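Local coordinates for bifunctional GH43-CE protein (PDB 6MLY) that probably hydrolyses xylan-derived chains as a family 43 beta-xylosidase, and carries a second, carbohydrate esterase module in the same polypeptide, at residues G201-F214 / Q251-Y265. Numbering follows the deposited sequence.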
loop_
_atom_site.group_PDB
_atom_site.type_symbol
_atom_site.label_atom_id
_atom_site.label_comp_id
_atom_site.label_asym_id
_atom_site.label_seq_id
_atom_site.Cartn_x
_atom_site.Cartn_y
_atom_site.Cartn_z
ATOM N N GLY A 201 -21.483 -0.570 21.993
ATOM C CA GLY A 201 -20.166 -0.226 22.614
ATOM C C GLY A 201 -20.337 0.447 23.969
ATOM O O GLY A 201 -19.777 1.520 24.214
ATOM N N SER A 202 -21.108 -0.204 24.847
ATOM C CA SER A 202 -21.579 0.384 26.106
ATOM C C SER A 202 -20.389 0.883 26.935
ATOM O O SER A 202 -19.422 0.151 27.127
ATOM C CB SER A 202 -22.413 -0.603 26.885
ATOM O OG SER A 202 -23.689 -0.770 26.286
ATOM N N GLN A 203 -20.466 2.139 27.393
ATOM C CA GLN A 203 -19.464 2.742 28.279
ATOM C C GLN A 203 -20.174 3.694 29.249
ATOM O O GLN A 203 -20.701 4.729 28.836
ATOM C CB GLN A 203 -18.391 3.476 27.470
ATOM C CG GLN A 203 -17.495 2.554 26.657
ATOM C CD GLN A 203 -16.185 3.206 26.288
ATOM O OE1 GLN A 203 -15.450 3.692 27.143
ATOM N NE2 GLN A 203 -15.877 3.210 25.002
ATOM N N LEU A 204 -20.183 3.333 30.536
ATOM C CA LEU A 204 -20.964 4.051 31.546
ATOM C C LEU A 204 -20.062 5.024 32.311
ATOM O O LEU A 204 -18.949 4.672 32.715
ATOM C CB LEU A 204 -21.619 3.047 32.500
ATOM C CG LEU A 204 -22.556 3.657 33.543
ATOM C CD1 LEU A 204 -23.672 4.451 32.881
ATOM C CD2 LEU A 204 -23.134 2.581 34.448
ATOM N N PHE A 205 -20.574 6.248 32.496
ATOM C CA PHE A 205 -19.946 7.285 33.304
ATOM C C PHE A 205 -21.021 7.981 34.148
ATOM O O PHE A 205 -22.053 8.423 33.622
ATOM C CB PHE A 205 -19.210 8.284 32.408
ATOM C CG PHE A 205 -18.069 7.676 31.635
ATOM C CD1 PHE A 205 -16.769 7.759 32.110
ATOM C CD2 PHE A 205 -18.302 6.988 30.458
ATOM C CE1 PHE A 205 -15.723 7.179 31.413
ATOM C CE2 PHE A 205 -17.254 6.405 29.765
ATOM C CZ PHE A 205 -15.967 6.505 30.240
ATOM N N LYS A 206 -20.776 8.056 35.460
ATOM C CA LYS A 206 -21.565 8.881 36.350
ATOM C C LYS A 206 -20.856 10.231 36.511
ATOM O O LYS A 206 -19.711 10.282 36.947
ATOM C CB LYS A 206 -21.755 8.174 37.695
ATOM C CG LYS A 206 -22.824 8.771 38.598
ATOM C CD LYS A 206 -22.896 8.096 39.945
ATOM C CE LYS A 206 -23.936 8.710 40.853
ATOM N NZ LYS A 206 -24.153 7.879 42.060
ATOM N N VAL A 207 -21.544 11.309 36.122
ATOM C CA VAL A 207 -21.039 12.664 36.251
ATOM C C VAL A 207 -22.113 13.513 36.926
ATOM O O VAL A 207 -23.249 13.570 36.455
ATOM C CB VAL A 207 -20.656 13.277 34.891
ATOM C CG1 VAL A 207 -20.279 14.746 35.028
ATOM C CG2 VAL A 207 -19.547 12.493 34.214
ATOM N N ASN A 208 -21.723 14.174 38.019
ATOM C CA ASN A 208 -22.532 15.203 38.635
ATOM C C ASN A 208 -23.861 14.592 39.099
ATOM O O ASN A 208 -24.920 15.203 38.946
ATOM C CB ASN A 208 -22.732 16.362 37.653
ATOM C CG ASN A 208 -22.899 17.701 38.335
ATOM O OD1 ASN A 208 -22.243 17.974 39.338
ATOM N ND2 ASN A 208 -23.766 18.543 37.795
ATOM N N GLY A 209 -23.790 13.374 39.649
ATOM C CA GLY A 209 -24.958 12.643 40.140
ATOM C C GLY A 209 -26.011 12.414 39.065
ATOM O O GLY A 209 -27.201 12.528 39.332
ATOM N N LYS A 210 -25.556 12.103 37.847
ATOM C CA LYS A 210 -26.401 11.616 36.755
ATOM C C LYS A 210 -25.611 10.551 35.984
ATOM O O LYS A 210 -24.405 10.690 35.806
ATOM C CB LYS A 210 -26.833 12.764 35.835
ATOM C CG LYS A 210 -27.962 13.640 36.365
ATOM C CD LYS A 210 -29.020 13.951 35.326
ATOM C CE LYS A 210 -30.222 14.689 35.881
ATOM N NZ LYS A 210 -30.094 16.155 35.699
ATOM N N TYR A 211 -26.302 9.487 35.560
ATOM C CA TYR A 211 -25.690 8.360 34.860
ATOM C C TYR A 211 -25.817 8.573 33.349
ATOM O O TYR A 211 -26.930 8.696 32.836
ATOM C CB TYR A 211 -26.353 7.043 35.268
ATOM C CG TYR A 211 -26.107 6.624 36.696
ATOM C CD1 TYR A 211 -26.785 7.221 37.749
ATOM C CD2 TYR A 211 -25.196 5.623 37.000
ATOM C CE1 TYR A 211 -26.557 6.841 39.061
ATOM C CE2 TYR A 211 -24.961 5.229 38.307
ATOM C CZ TYR A 211 -25.644 5.841 39.342
ATOM O OH TYR A 211 -25.412 5.456 40.630
ATOM N N TYR A 212 -24.668 8.598 32.658
ATOM C CA TYR A 212 -24.586 8.774 31.207
ATOM C C TYR A 212 -23.932 7.536 30.579
ATOM O O TYR A 212 -22.731 7.311 30.762
ATOM C CB TYR A 212 -23.801 10.045 30.871
ATOM C CG TYR A 212 -24.444 11.322 31.350
ATOM C CD1 TYR A 212 -25.352 12.002 30.556
ATOM C CD2 TYR A 212 -24.153 11.850 32.599
ATOM C CE1 TYR A 212 -25.952 13.174 30.985
ATOM C CE2 TYR A 212 -24.746 13.020 33.045
ATOM C CZ TYR A 212 -25.650 13.685 32.234
ATOM O OH TYR A 212 -26.249 14.837 32.652
ATOM N N LEU A 213 -24.728 6.744 29.844
ATOM C CA LEU A 213 -24.235 5.565 29.107
ATOM C C LEU A 213 -24.066 5.908 27.621
ATOM O O LEU A 213 -25.040 6.218 26.926
ATOM C CB LEU A 213 -25.213 4.397 29.273
ATOM C CG LEU A 213 -24.898 3.159 28.428
ATOM C CD1 LEU A 213 -23.562 2.556 28.827
ATOM C CD2 LEU A 213 -25.999 2.118 28.543
ATOM N N PHE A 214 -22.823 5.809 27.138
ATOM C CA PHE A 214 -22.500 5.990 25.727
ATOM C C PHE A 214 -22.588 4.639 25.004
ATOM O O PHE A 214 -22.299 3.593 25.585
ATOM C CB PHE A 214 -21.116 6.628 25.590
ATOM C CG PHE A 214 -21.084 8.102 25.897
ATOM C CD1 PHE A 214 -21.188 8.556 27.202
ATOM C CD2 PHE A 214 -20.949 9.034 24.882
ATOM C CE1 PHE A 214 -21.160 9.914 27.481
ATOM C CE2 PHE A 214 -20.919 10.391 25.163
ATOM C CZ PHE A 214 -21.031 10.828 26.461
ATOM N N GLN A 251 -18.492 5.702 19.075
ATOM C CA GLN A 251 -18.043 4.756 20.093
ATOM C C GLN A 251 -16.927 5.378 20.938
ATOM O O GLN A 251 -15.887 5.775 20.416
ATOM C CB GLN A 251 -17.569 3.439 19.483
ATOM C CG GLN A 251 -16.977 2.490 20.511
ATOM C CD GLN A 251 -16.882 1.075 20.000
ATOM O OE1 GLN A 251 -17.052 0.804 18.812
ATOM N NE2 GLN A 251 -16.602 0.151 20.903
ATOM N N GLY A 252 -17.164 5.401 22.255
ATOM C CA GLY A 252 -16.263 5.954 23.252
ATOM C C GLY A 252 -17.017 6.371 24.504
ATOM O O GLY A 252 -18.111 5.870 24.780
ATOM N N GLY A 253 -16.419 7.300 25.254
ATOM C CA GLY A 253 -16.997 7.851 26.470
ATOM C C GLY A 253 -16.436 9.231 26.770
ATOM O O GLY A 253 -15.794 9.840 25.901
ATOM N N LEU A 254 -16.675 9.707 28.001
ATOM C CA LEU A 254 -16.246 11.029 28.457
ATOM C C LEU A 254 -14.899 10.926 29.174
ATOM O O LEU A 254 -14.593 9.916 29.797
ATOM C CB LEU A 254 -17.299 11.603 29.409
ATOM C CG LEU A 254 -18.616 12.020 28.761
ATOM C CD1 LEU A 254 -19.657 12.348 29.821
ATOM C CD2 LEU A 254 -18.409 13.202 27.826
ATOM N N VAL A 255 -14.110 11.998 29.066
ATOM C CA VAL A 255 -12.945 12.231 29.906
ATOM C C VAL A 255 -12.843 13.737 30.150
ATOM O O VAL A 255 -13.093 14.532 29.249
ATOM C CB VAL A 255 -11.641 11.696 29.289
ATOM C CG1 VAL A 255 -11.400 12.253 27.894
ATOM C CG2 VAL A 255 -10.452 11.979 30.194
ATOM N N ASP A 256 -12.460 14.096 31.377
ATOM C CA ASP A 256 -12.371 15.474 31.815
ATOM C C ASP A 256 -10.894 15.819 32.019
ATOM O O ASP A 256 -10.056 14.927 32.087
ATOM C CB ASP A 256 -13.203 15.707 33.081
ATOM C CG ASP A 256 -12.743 14.931 34.309
ATOM O OD1 ASP A 256 -12.214 13.806 34.145
ATOM O OD2 ASP A 256 -12.931 15.458 35.430
ATOM N N THR A 257 -10.607 17.120 32.099
ATOM C CA THR A 257 -9.280 17.634 32.406
ATOM C C THR A 257 -9.291 18.185 33.828
ATOM O O THR A 257 -10.336 18.614 34.307
ATOM C CB THR A 257 -8.852 18.712 31.397
ATOM O OG1 THR A 257 -9.739 19.826 31.518
ATOM C CG2 THR A 257 -8.851 18.219 29.966
ATOM N N PRO A 258 -8.139 18.218 34.537
ATOM C CA PRO A 258 -8.087 18.769 35.893
ATOM C C PRO A 258 -8.708 20.172 36.033
ATOM O O PRO A 258 -9.251 20.489 37.090
ATOM C CB PRO A 258 -6.586 18.801 36.242
ATOM C CG PRO A 258 -5.857 18.502 34.941
ATOM C CD PRO A 258 -6.832 17.719 34.089
ATOM N N ASP A 259 -8.634 20.986 34.973
ATOM C CA ASP A 259 -9.166 22.352 34.985
ATOM C C ASP A 259 -10.645 22.361 34.566
ATOM O O ASP A 259 -11.280 23.411 34.601
ATOM C CB ASP A 259 -8.335 23.284 34.100
ATOM C CG ASP A 259 -8.387 22.933 32.626
ATOM O OD1 ASP A 259 -7.730 21.944 32.239
ATOM O OD2 ASP A 259 -9.097 23.640 31.881
ATOM N N GLY A 260 -11.176 21.204 34.155
ATOM C CA GLY A 260 -12.622 20.984 34.071
ATOM C C GLY A 260 -13.175 21.043 32.654
ATOM O O GLY A 260 -14.393 21.077 32.478
ATOM N N ARG A 261 -12.297 21.051 31.642
ATOM C CA ARG A 261 -12.717 20.951 30.237
ATOM C C ARG A 261 -13.101 19.497 29.937
ATOM O O ARG A 261 -12.450 18.572 30.421
ATOM C CB ARG A 261 -11.602 21.406 29.290
ATOM C CG ARG A 261 -11.339 22.904 29.298
ATOM C CD ARG A 261 -10.046 23.237 28.580
ATOM N NE ARG A 261 -8.894 22.677 29.274
ATOM C CZ ARG A 261 -7.701 22.484 28.726
ATOM N NH1 ARG A 261 -7.511 22.733 27.440
ATOM N NH2 ARG A 261 -6.706 22.035 29.471
ATOM N N TRP A 262 -14.148 19.315 29.122
ATOM C CA TRP A 262 -14.638 17.985 28.764
ATOM C C TRP A 262 -14.346 17.660 27.289
ATOM O O TRP A 262 -14.294 18.542 26.411
ATOM C CB TRP A 262 -16.126 17.857 29.105
ATOM C CG TRP A 262 -16.388 17.779 30.576
ATOM C CD1 TRP A 262 -16.575 18.824 31.434
ATOM C CD2 TRP A 262 -16.487 16.585 31.372
ATOM N NE1 TRP A 262 -16.792 18.362 32.704
ATOM C CE2 TRP A 262 -16.744 16.994 32.698
ATOM C CE3 TRP A 262 -16.390 15.215 31.096
ATOM C CZ2 TRP A 262 -16.894 16.083 33.742
ATOM C CZ3 TRP A 262 -16.547 14.316 32.129
ATOM C CH2 TRP A 262 -16.795 14.748 33.433
ATOM N N PHE A 263 -14.143 16.360 27.045
ATOM C CA PHE A 263 -13.860 15.794 25.743
ATOM C C PHE A 263 -14.583 14.449 25.617
ATOM O O PHE A 263 -14.830 13.778 26.617
ATOM C CB PHE A 263 -12.350 15.616 25.562
ATOM C CG PHE A 263 -11.577 16.905 25.445
ATOM C CD1 PHE A 263 -11.082 17.543 26.572
ATOM C CD2 PHE A 263 -11.345 17.481 24.205
ATOM C CE1 PHE A 263 -10.374 18.730 26.460
ATOM C CE2 PHE A 263 -10.636 18.668 24.095
ATOM C CZ PHE A 263 -10.153 19.291 25.223
ATOM N N ALA A 264 -14.922 14.078 24.380
ATOM C CA ALA A 264 -15.419 12.746 24.046
ATOM C C ALA A 264 -14.354 12.017 23.226
ATOM O O ALA A 264 -14.029 12.460 22.130
ATOM C CB ALA A 264 -16.708 12.851 23.273
ATOM N N TYR A 265 -13.808 10.920 23.767
ATOM C CA TYR A 265 -12.864 10.089 23.016
ATOM C C TYR A 265 -13.669 9.101 22.164
ATOM O O TYR A 265 -14.508 8.371 22.694
ATOM C CB TYR A 265 -11.844 9.414 23.938
ATOM C CG TYR A 265 -12.395 8.433 24.939
ATOM C CD1 TYR A 265 -12.552 7.094 24.623
ATOM C CD2 TYR A 265 -12.729 8.839 26.222
ATOM C CE1 TYR A 265 -13.045 6.188 25.546
ATOM C CE2 TYR A 265 -13.228 7.948 27.159
ATOM C CZ TYR A 265 -13.383 6.615 26.821
ATOM O OH TYR A 265 -13.866 5.734 27.746
#
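The phenol of Y265 donates a hydrogen bond to the side-chain amide of Q203, with OH 2.7 Å from OE1 and a C=O...O angle of 145°. OE1 lies at the ring edge, the amide and ring planes turned well away from parallel. Y265 CG sits between its backbone N and carbonyl carbon (chi1 63°), which brings the phenol to Q203. The hydroxyl also accepts the backbone N-H of M35, so two bonds fix this tyrosine, while Q203 NE2 lies against the G252 backbone, 3.3 Å from its CA. F205 CZ lies 3.4 Å from Y265 OH; the backbone N of L254 sits over one face of the F205 ring, which also makes a cation-pi contact with R101. F214 closes over the bare CA of G253 with one ring face; its CZ reaches CG of L254 at 3.5 Å, the side chains crossing at about a right angle. Beside the N208-G209 turn, V207 CG2 packs on W262 CH2 at 3.6 Å, and W262 meets W284 edge-to-face. No backbone hydrogen bond joins the hairpins: the axes of strands 203-207 and 251-256 approach to 7.0 Å, their directions 20° apart. G201 lies near D143, predicted to tune the catalytic acid. The arrangement is consistent with adjacent blades of the GH43 five-bladed beta-propeller.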